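Local structure of tyrosine aminotransferase (4IX8) at residues A[263-268]-A[274-279]; A[116-121]-A[293-298]; A[233-238]-A[244-249]. The protein probably catalyses the transfer of the amino group of L-tyrosine to 2-oxoglutarate, with pyridoxal 5'-phosphate as its cofactor. All coordinates share one frame; numbering follows the deposited sequence.

How the interactions relate
All three contacts involve one mixed sheet, in which strand 274-279 lies between strands 246-249 and 292-297. Interaction 1 packs a turn on the middle strand, interaction 2 packs helix 112-122 on strand 292-297, and interaction 3 packs helix 229-242 on strand 246-249. The centre of interaction 1 lies about 9 Å from that of interaction 2 and 10 Å from that of interaction 3. Backbone hydrogen bonds join it to both, whereas interactions 2 and 3, about 18 Å apart between centres, do not touch. Along the chain, interaction 3 closes before interaction 1 opens, and both fall inside the loop closed by interaction 2. Turn and helices together cover one face of the large domain's cofactor-binding sheet.

Interaction 1. Residues A[263-268]-A[274-279]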
# COMPACT_ATOMS: atom_id res chain seq x y z
N THR A 263 9.41 -18.45 19.25
CA THR A 263 10.75 -18.60 18.68
C THR A 263 10.83 -17.90 17.34
O THR A 263 10.33 -18.41 16.33
CB THR A 263 11.13 -20.11 18.48
OG1 THR A 263 11.01 -20.83 19.72
CG2 THR A 263 12.55 -20.24 18.02
N SER A 264 11.53 -16.76 17.30
CA SER A 264 11.73 -16.02 16.05
C SER A 264 12.88 -16.63 15.25
O SER A 264 13.82 -17.15 15.83
CB SER A 264 12.02 -14.54 16.36
OG SER A 264 12.35 -13.79 15.18
N VAL A 265 12.81 -16.59 13.92
CA VAL A 265 13.91 -17.13 13.12
C VAL A 265 15.15 -16.31 13.36
O VAL A 265 16.26 -16.70 13.00
CB VAL A 265 13.56 -17.20 11.59
CG1 VAL A 265 12.41 -18.13 11.37
CG2 VAL A 265 13.27 -15.83 11.02
N ALA A 266 14.98 -15.15 13.99
CA ALA A 266 16.09 -14.32 14.40
C ALA A 266 16.96 -14.93 15.50
O ALA A 266 18.15 -14.58 15.62
CB ALA A 266 15.58 -12.99 14.88
N ASP A 267 16.37 -15.80 16.33
CA ASP A 267 17.03 -16.28 17.56
C ASP A 267 17.90 -17.51 17.33
O ASP A 267 17.83 -18.48 18.09
CB ASP A 267 15.97 -16.61 18.62
CG ASP A 267 16.55 -16.81 20.00
OD1 ASP A 267 17.61 -16.21 20.28
OD2 ASP A 267 15.94 -17.57 20.78
N PHE A 268 18.75 -17.45 16.31
CA PHE A 268 19.58 -18.59 15.94
C PHE A 268 20.92 -18.13 15.44
O PHE A 268 21.07 -17.03 14.93
CB PHE A 268 18.92 -19.42 14.85
CG PHE A 268 17.74 -20.22 15.32
CD1 PHE A 268 17.91 -21.52 15.80
CD2 PHE A 268 16.46 -19.67 15.30
CE1 PHE A 268 16.82 -22.26 16.25
CE2 PHE A 268 15.37 -20.41 15.73
CZ PHE A 268 15.55 -21.71 16.22
N ARG A 274 17.53 -14.72 6.35
CA ARG A 274 16.14 -14.74 6.80
C ARG A 274 15.51 -13.38 6.66
O ARG A 274 16.09 -12.40 7.10
CB ARG A 274 16.06 -15.15 8.26
CG ARG A 274 16.34 -16.59 8.51
CD ARG A 274 17.07 -16.79 9.82
NE ARG A 274 18.47 -16.35 9.75
CZ ARG A 274 19.17 -15.90 10.79
NH1 ARG A 274 18.62 -15.78 11.99
NH2 ARG A 274 20.43 -15.54 10.63
N LEU A 275 14.30 -13.32 6.13
CA LEU A 275 13.56 -12.05 6.08
C LEU A 275 12.30 -12.17 6.96
O LEU A 275 11.39 -12.95 6.71
CB LEU A 275 13.18 -11.69 4.64
CG LEU A 275 12.53 -10.34 4.41
CD1 LEU A 275 13.55 -9.23 4.53
CD2 LEU A 275 11.76 -10.28 3.06
N ILE A 276 12.28 -11.39 8.03
CA ILE A 276 11.21 -11.43 9.00
C ILE A 276 10.22 -10.34 8.69
O ILE A 276 10.61 -9.19 8.53
CB ILE A 276 11.75 -11.24 10.38
CG1 ILE A 276 12.74 -12.36 10.68
CG2 ILE A 276 10.65 -11.23 11.40
CD1 ILE A 276 13.43 -12.22 11.95
N LEU A 277 8.94 -10.69 8.60
CA LEU A 277 7.85 -9.73 8.38
C LEU A 277 7.10 -9.61 9.69
O LEU A 277 6.83 -10.62 10.33
CB LEU A 277 6.92 -10.18 7.25
CG LEU A 277 7.66 -10.74 6.02
CD1 LEU A 277 6.70 -11.07 4.91
CD2 LEU A 277 8.69 -9.72 5.52
N GLY A 278 6.79 -8.39 10.11
CA GLY A 278 6.12 -8.16 11.37
C GLY A 278 5.58 -6.76 11.39
O GLY A 278 5.65 -6.07 10.37
N GLY A 279 5.01 -6.35 12.53
CA GLY A 279 4.43 -5.04 12.66
C GLY A 279 3.54 -4.96 13.89
O GLY A 279 3.54 -5.86 14.75
O HOH W 1 21.33 -14.55 13.57
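Arg274 and Ile276, alternate residues on strand 274-279, both reach Val265, which sits in a type I turn running from Ser264 to Asp267. The arginine chain bends at chi2 and chi3 (145° and -73°), folding its methylenes alongside Val265 so that CD lies 4.0 Å from Val265 CB. That bend also brings the guanidinium edge to the turn: Arg274 NH1 donates to Val265 O over 2.7 Å at 157°, with the oxygen close to the guanidinium plane. A water, accepting from NH2 and donating to Phe268 O, adds an indirect link to the loop. NE is bonded to Val272 O two residues back, so each guanidinium nitrogen has a partner. Arginine suits this place because its apolar stem packs while its head binds a carbonyl. Val265 and Ile276 lie alongside each other, pointing opposite ways, with Val265 CG2 3.5 Å from Ile276 CG1, and small Ala266 touches Ile276 CD1 through CB (3.7 Å). Branched aliphatic chains suit this close, buried packing. Ser264 OG is held by Glu250 and Trp122. Strand 292-297 flanks the contact through Ile297, which touches Ala266, Arg274 and Ile276; strand 246-249 adjoins Val265 through Leu246 and Ser248, while Phe268 rests on helix 229-242.

Interaction 2. Residues A[116-121]-A[293-298]; sequences QVVSTY and WSILID
Trp293 swings its indole toward the helix because chi1 (56°) sets CG between the backbone N and the carbonyl carbon, while Val118, with CG1 anti to its own N (162°), points both methyls at that ring. The result is a CH-pi contact: Val118 CG1 lies 3.7 Å from the centroid of the five-membered ring of Trp293, almost exactly on the ring normal. The other branch lies over the CE3-CZ3 side of the six-membered ring on the same face, Val118 CG2 approaching Trp293 CE3 to 3.7 Å. A valine suits this position since its methyls are spaced roughly like the two ring centres, one for each ring. Val118 CG1 also meets Ile295 CD1 at 4.0 Å, so the valine settles between two side chains that project from the same side of the strand. One helical turn on, the Tyr121 side chain crosses that of Trp293 at about a right angle, with CE2 4.0 Å from Trp293 CZ2; its hydroxyl is hydrogen-bonded to Glu254, so its polar end is satisfied within the core. The axes of helix 116-121 and strand 293-297 approach to 10.2 Å, with 65° between their directions. This is helix-on-sheet packing in the large domain of a fold type I pyridoxal-phosphate enzyme, where a strand antiparallel to both neighbours, here 292-297, is a hallmark of the central sheet.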
# COMPACT_ATOMS: atom_id res chain seq x y z
N GLN A 116 15.46 2.35 13.41
CA GLN A 116 16.33 2.09 14.55
C GLN A 116 15.56 1.45 15.69
O GLN A 116 16.04 0.51 16.34
CB GLN A 116 16.99 3.37 15.03
CG GLN A 116 18.20 3.70 14.17
CD GLN A 116 18.50 5.18 14.09
OE1 GLN A 116 18.23 5.93 15.01
NE2 GLN A 116 19.01 5.62 12.94
N VAL A 117 14.34 1.96 15.90
CA VAL A 117 13.49 1.49 17.00
C VAL A 117 13.02 0.05 16.78
O VAL A 117 13.04 -0.75 17.70
CB VAL A 117 12.28 2.46 17.16
CG1 VAL A 117 11.15 1.84 17.88
CG2 VAL A 117 12.71 3.75 17.87
N VAL A 118 12.61 -0.27 15.56
CA VAL A 118 12.16 -1.61 15.24
C VAL A 118 13.27 -2.61 15.45
O VAL A 118 13.07 -3.71 15.96
CB VAL A 118 11.70 -1.68 13.80
CG1 VAL A 118 11.64 -3.11 13.32
CG2 VAL A 118 10.38 -0.99 13.64
N SER A 119 14.47 -2.21 15.05
CA SER A 119 15.65 -3.03 15.21
C SER A 119 15.88 -3.32 16.69
O SER A 119 16.17 -4.45 17.07
CB SER A 119 16.87 -2.32 14.64
OG SER A 119 18.03 -3.10 14.88
N THR A 120 15.73 -2.29 17.52
CA THR A 120 15.91 -2.43 18.97
C THR A 120 14.84 -3.33 19.56
O THR A 120 15.12 -4.15 20.43
CB THR A 120 15.84 -1.08 19.67
OG1 THR A 120 16.87 -0.23 19.15
CG2 THR A 120 15.99 -1.25 21.18
N TYR A 121 13.61 -3.15 19.08
CA TYR A 121 12.47 -3.95 19.55
C TYR A 121 12.63 -5.44 19.27
O TYR A 121 12.41 -6.25 20.15
CB TYR A 121 11.18 -3.44 18.90
CG TYR A 121 9.96 -4.34 18.99
CD1 TYR A 121 9.14 -4.35 20.12
CD2 TYR A 121 9.57 -5.10 17.91
CE1 TYR A 121 7.98 -5.19 20.17
CE2 TYR A 121 8.45 -5.89 17.94
CZ TYR A 121 7.67 -5.96 19.06
OH TYR A 121 6.57 -6.78 19.01
N TRP A 293 6.71 -3.91 8.69
CA TRP A 293 8.11 -3.87 8.35
C TRP A 293 8.67 -5.20 7.94
O TRP A 293 8.04 -6.22 8.18
CB TRP A 293 8.91 -3.36 9.53
CG TRP A 293 8.73 -4.15 10.86
CD1 TRP A 293 9.24 -5.38 11.16
CD2 TRP A 293 8.04 -3.71 12.04
NE1 TRP A 293 8.88 -5.74 12.45
CE2 TRP A 293 8.16 -4.73 13.01
CE3 TRP A 293 7.33 -2.56 12.37
CZ2 TRP A 293 7.58 -4.64 14.28
CZ3 TRP A 293 6.75 -2.47 13.66
CH2 TRP A 293 6.89 -3.50 14.58
N SER A 294 9.87 -5.18 7.36
CA SER A 294 10.63 -6.37 7.07
C SER A 294 12.03 -6.15 7.63
O SER A 294 12.56 -5.04 7.59
CB SER A 294 10.67 -6.68 5.55
OG SER A 294 11.49 -5.74 4.87
N ILE A 295 12.62 -7.22 8.16
CA ILE A 295 13.97 -7.21 8.72
C ILE A 295 14.80 -8.32 8.11
O ILE A 295 14.50 -9.49 8.32
CB ILE A 295 13.98 -7.45 10.23
CG1 ILE A 295 13.02 -6.49 10.93
CG2 ILE A 295 15.39 -7.32 10.80
CD1 ILE A 295 12.82 -6.79 12.39
N LEU A 296 15.88 -7.95 7.41
CA LEU A 296 16.77 -8.93 6.80
C LEU A 296 17.92 -9.24 7.75
O LEU A 296 18.55 -8.34 8.25
CB LEU A 296 17.33 -8.42 5.47
CG LEU A 296 18.29 -9.40 4.76
CD1 LEU A 296 17.58 -10.61 4.27
CD2 LEU A 296 18.97 -8.72 3.62
N ILE A 297 18.15 -10.52 8.02
CA ILE A 297 19.27 -10.98 8.83
C ILE A 297 20.11 -11.91 7.97
O ILE A 297 19.67 -13.00 7.57
CB ILE A 297 18.81 -11.70 10.09
CG1 ILE A 297 17.82 -10.81 10.88
CG2 ILE A 297 20.01 -12.03 10.99
CD1 ILE A 297 17.12 -11.52 12.04
N ASP A 298 21.31 -11.44 7.66
CA ASP A 298 22.16 -12.02 6.63
C ASP A 298 23.61 -11.78 7.05
O ASP A 298 24.24 -10.83 6.61
CB ASP A 298 21.80 -11.34 5.31
CG ASP A 298 22.70 -11.76 4.15
OD1 ASP A 298 23.25 -12.90 4.20
OD2 ASP A 298 22.81 -10.94 3.19

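Interaction 3. Residues A[233-238]-A[244-249]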
# COMPACT_ATOMS: atom_id res chain seq x y z
N SER A 233 14.26 -24.71 14.14
CA SER A 233 15.64 -25.10 13.88
C SER A 233 15.72 -25.99 12.65
O SER A 233 16.56 -25.78 11.76
CB SER A 233 16.18 -25.85 15.09
OG SER A 233 17.55 -26.09 14.98
N ASP A 234 14.77 -26.91 12.55
CA ASP A 234 14.74 -27.84 11.43
C ASP A 234 14.41 -27.12 10.12
O ASP A 234 14.97 -27.44 9.08
CB ASP A 234 13.71 -28.95 11.67
CG ASP A 234 14.17 -29.98 12.66
OD1 ASP A 234 15.39 -30.02 12.98
OD2 ASP A 234 13.30 -30.75 13.11
N ILE A 235 13.49 -26.16 10.18
CA ILE A 235 13.15 -25.36 9.01
C ILE A 235 14.39 -24.63 8.48
O ILE A 235 14.69 -24.67 7.29
CB ILE A 235 12.07 -24.37 9.35
CG1 ILE A 235 10.75 -25.11 9.56
CG2 ILE A 235 11.91 -23.35 8.26
CD1 ILE A 235 9.70 -24.28 10.30
N ILE A 236 15.15 -24.03 9.39
CA ILE A 236 16.37 -23.35 9.02
C ILE A 236 17.35 -24.34 8.42
O ILE A 236 17.90 -24.07 7.37
CB ILE A 236 16.98 -22.66 10.24
CG1 ILE A 236 16.09 -21.48 10.59
CG2 ILE A 236 18.41 -22.14 9.98
CD1 ILE A 236 16.46 -20.77 11.88
N ASP A 237 17.49 -25.53 9.00
CA ASP A 237 18.40 -26.51 8.43
C ASP A 237 17.97 -26.87 7.03
O ASP A 237 18.79 -27.02 6.14
CB ASP A 237 18.48 -27.79 9.27
CG ASP A 237 19.20 -27.58 10.57
OD1 ASP A 237 19.90 -26.56 10.67
OD2 ASP A 237 19.10 -28.44 11.47
N PHE A 238 16.67 -26.99 6.83
CA PHE A 238 16.14 -27.27 5.50
C PHE A 238 16.56 -26.21 4.47
O PHE A 238 16.93 -26.54 3.35
CB PHE A 238 14.63 -27.36 5.58
CG PHE A 238 13.97 -27.61 4.27
CD1 PHE A 238 13.63 -26.56 3.45
CD2 PHE A 238 13.68 -28.90 3.87
CE1 PHE A 238 13.01 -26.78 2.25
CE2 PHE A 238 13.05 -29.13 2.67
CZ PHE A 238 12.72 -28.06 1.85
N ILE A 244 18.16 -21.84 -0.06
CA ILE A 244 17.17 -20.83 -0.35
C ILE A 244 16.94 -20.02 0.90
O ILE A 244 17.02 -20.58 2.00
CB ILE A 244 15.86 -21.47 -0.81
CG1 ILE A 244 15.43 -22.56 0.17
CG2 ILE A 244 16.03 -22.06 -2.22
CD1 ILE A 244 14.09 -23.20 -0.18
N PRO A 245 16.62 -18.73 0.75
CA PRO A 245 16.33 -17.84 1.88
C PRO A 245 15.00 -18.19 2.55
O PRO A 245 14.13 -18.77 1.92
CB PRO A 245 16.24 -16.47 1.24
CG PRO A 245 15.81 -16.76 -0.16
CD PRO A 245 16.55 -18.02 -0.52
N LEU A 246 14.89 -17.84 3.83
CA LEU A 246 13.72 -18.11 4.61
C LEU A 246 12.96 -16.83 4.90
O LEU A 246 13.53 -15.90 5.50
CB LEU A 246 14.13 -18.79 5.92
CG LEU A 246 13.05 -19.10 6.96
CD1 LEU A 246 11.98 -20.01 6.39
CD2 LEU A 246 13.67 -19.76 8.22
N ILE A 247 11.69 -16.80 4.50
CA ILE A 247 10.81 -15.66 4.80
C ILE A 247 9.83 -16.09 5.89
O ILE A 247 9.13 -17.07 5.73
CB ILE A 247 10.02 -15.21 3.56
CG1 ILE A 247 10.98 -14.87 2.42
CG2 ILE A 247 9.10 -14.06 3.90
CD1 ILE A 247 10.30 -14.59 1.11
N SER A 248 9.79 -15.36 6.99
CA SER A 248 9.01 -15.75 8.15
C SER A 248 8.08 -14.64 8.54
O SER A 248 8.53 -13.57 8.96
CB SER A 248 9.92 -16.07 9.31
OG SER A 248 9.20 -16.51 10.43
N ASP A 249 6.78 -14.91 8.42
CA ASP A 249 5.75 -13.95 8.82
C ASP A 249 5.48 -14.08 10.32
O ASP A 249 4.79 -14.99 10.75
CB ASP A 249 4.49 -14.19 8.01
CG ASP A 249 3.48 -13.07 8.17
OD1 ASP A 249 3.45 -12.44 9.26
OD2 ASP A 249 2.69 -12.86 7.21
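Segment 233-238 of helix 229-242 comes nearest the strand at Ile236 and Leu246, whose CA atoms are 7.3 Å apart; two residues on, Phe238 lies across from Ile244, with CA atoms 8.8 Å apart. Leu246 carries the contact. With CG anti to its backbone N (chi1 176°), it extends from the strand toward the helix and sets its two methyls against the neighbouring Ile235 and Ile236, crossing each at about a right angle. Leu246 CD1 lies 3.8 Å from Ile235 CG2, and CD2 bridges the pair, 3.8 Å from Ile236 CG1 and 4.0 Å from Ile235 CG2. A long forked leucine can thus reach the helix, where beta-branched isoleucines supply broad apolar sides. Phe238 and Ile244 make a looser second contact, Phe238 CE1 to Ile244 CD1 at 4.5 Å, just before the strand begins. All five of these residues are buried. The contact closes a beta-alpha-beta crossover from strand 211-217 through helix 229-242 to the parallel strand 246-249. Phe214 of strand 211-217 packs on Ile244, Leu246 and Phe238, helix 200-204 also touches Phe238, and Phe268 of the loop before strand 274-279 rests against Ile236. Ile244 also packs on Arg38 of the second subunit.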